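Local coordinates for putative uncharacterized protein (Chaetomium thermophilum, PDB 4X2H), which is of unknown function but carries an NTF2 domain, the fold of nuclear transport factor 2, and so may act as a partner in nuclear transport, at residues Val156-Asp160 with Arg171-Ile175. Numbering follows the deposited sequence.
Sequences VPNWD and RKYLI
V156 and L174 face each other as an antiparallel hydrogen-bonded pair near the end of the pairing of strands 145-157 and 173-182, sheet neighbours in the NTF2 domain joined by a connection without helix or strand. V156 N gives its hydrogen to L174 O at 2.9 Å, and L174 N answers to V156 O at 2.7 Å; the branched valine suits this extended backbone and, with L174, puts apolar carbon on one face of the sheet. P157 follows opposite Y173 in a non-hydrogen-bonded pair, where the missing N-H of proline costs no bond to strand 173-182. Its CA lies 3.6 Å from Y173 CD2, approaching the phenol ring obliquely, while the ring's far end is tied by OH to V119 O. The strand has ended at N158, yet N158 N still donates to K172 O at 2.8 Å, from well above the carbonyl plane. The asparagine then uses both ends of its amide. With CG anti to the backbone N (chi1 -174°), N158 ND2 is carried across to R171 O, 2.8 Å away. N158 OD1 accepts from D160 N at 3.0 Å, closing an Asx turn that begins the departure from strand 145-157. L174 CD1 packs against N158 CG at 3.7 Å, covering the amide with methyl carbon. A leucine in place of this asparagine, similar in size but without the amide, would probably leave R171 O and D160 N without these partners and the turn less firmly held. W159 turns its indole back over P157 CB, and its NE1 binds F103 O. Around the paired strand ends, helix 34-39 touches V156, W159 and D160, strand 122-135 meets V156 and Y173, and helix 3-20 packs against R171 and I175.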
# COMPACT_ATOMS: atom_id res chain seq x y z
N VAL B 156 -1.84 12.46 2.13
CA VAL B 156 -2.34 13.39 3.15
C VAL B 156 -3.13 14.52 2.49
O VAL B 156 -2.99 14.77 1.29
CB VAL B 156 -1.18 13.98 3.99
CG1 VAL B 156 -0.50 12.90 4.82
CG2 VAL B 156 -0.16 14.69 3.11
N PRO B 157 -4.01 15.19 3.26
CA PRO B 157 -4.84 16.26 2.69
C PRO B 157 -4.03 17.43 2.13
O PRO B 157 -3.04 17.83 2.74
CB PRO B 157 -5.68 16.72 3.89
CG PRO B 157 -5.67 15.60 4.83
CD PRO B 157 -4.35 14.92 4.66
N ASN B 158 -4.45 17.95 0.98
CA ASN B 158 -3.91 19.21 0.48
C ASN B 158 -4.76 20.35 1.00
O ASN B 158 -5.82 20.64 0.46
CB ASN B 158 -3.88 19.23 -1.05
CG ASN B 158 -3.20 20.47 -1.61
OD1 ASN B 158 -2.95 21.44 -0.89
ND2 ASN B 158 -2.90 20.45 -2.90
N TRP B 159 -4.28 21.00 2.06
CA TRP B 159 -5.05 22.05 2.72
C TRP B 159 -5.27 23.27 1.83
O TRP B 159 -6.18 24.06 2.06
CB TRP B 159 -4.36 22.50 4.01
CG TRP B 159 -4.10 21.40 4.99
CD1 TRP B 159 -2.89 21.03 5.50
CD2 TRP B 159 -5.07 20.51 5.57
NE1 TRP B 159 -3.05 19.98 6.37
CE2 TRP B 159 -4.37 19.64 6.43
CE3 TRP B 159 -6.46 20.37 5.45
CZ2 TRP B 159 -5.02 18.64 7.16
CZ3 TRP B 159 -7.09 19.38 6.18
CH2 TRP B 159 -6.37 18.52 7.02
N ASP B 160 -4.44 23.41 0.80
CA ASP B 160 -4.51 24.57 -0.08
C ASP B 160 -5.54 24.40 -1.19
O ASP B 160 -5.90 25.37 -1.86
CB ASP B 160 -3.13 24.85 -0.70
CG ASP B 160 -2.09 25.21 0.34
OD1 ASP B 160 -2.42 25.97 1.27
OD2 ASP B 160 -0.94 24.72 0.23
N ARG B 171 -4.39 18.91 -6.81
CA ARG B 171 -4.41 17.62 -6.14
C ARG B 171 -5.05 17.75 -4.76
O ARG B 171 -4.57 18.51 -3.93
CB ARG B 171 -2.98 17.09 -6.03
CG ARG B 171 -2.41 16.56 -7.35
CD ARG B 171 -3.27 15.44 -7.89
NE ARG B 171 -3.78 14.63 -6.79
CZ ARG B 171 -4.88 13.88 -6.84
NH1 ARG B 171 -5.25 13.20 -5.76
NH2 ARG B 171 -5.61 13.82 -7.95
N LYS B 172 -6.14 17.01 -4.52
CA LYS B 172 -6.85 17.08 -3.24
C LYS B 172 -6.07 16.41 -2.11
O LYS B 172 -6.18 16.82 -0.95
CB LYS B 172 -8.22 16.43 -3.36
CG LYS B 172 -9.28 17.29 -4.04
CD LYS B 172 -10.61 16.55 -4.09
CE LYS B 172 -11.79 17.50 -4.09
NZ LYS B 172 -11.93 18.24 -5.38
N TYR B 173 -5.31 15.38 -2.47
CA TYR B 173 -4.44 14.67 -1.53
C TYR B 173 -3.05 14.49 -2.12
O TYR B 173 -2.91 14.21 -3.32
CB TYR B 173 -5.06 13.32 -1.15
CG TYR B 173 -6.38 13.51 -0.44
CD1 TYR B 173 -7.56 13.66 -1.16
CD2 TYR B 173 -6.44 13.60 0.94
CE1 TYR B 173 -8.77 13.86 -0.52
CE2 TYR B 173 -7.64 13.80 1.60
CZ TYR B 173 -8.80 13.94 0.86
OH TYR B 173 -10.00 14.15 1.51
N LEU B 174 -2.04 14.67 -1.28
CA LEU B 174 -0.65 14.69 -1.73
C LEU B 174 0.14 13.50 -1.19
O LEU B 174 -0.22 12.92 -0.17
CB LEU B 174 0.02 15.99 -1.29
CG LEU B 174 -0.64 17.26 -1.82
CD1 LEU B 174 -0.12 18.48 -1.07
CD2 LEU B 174 -0.40 17.40 -3.31
N ILE B 175 1.22 13.16 -1.87
CA ILE B 175 2.05 12.03 -1.47
C ILE B 175 3.07 12.44 -0.41
O ILE B 175 3.94 13.28 -0.65
CB ILE B 175 2.82 11.44 -2.66
CG1 ILE B 175 1.87 11.07 -3.79
CG2 ILE B 175 3.62 10.22 -2.22
CD1 ILE B 175 2.57 10.90 -5.11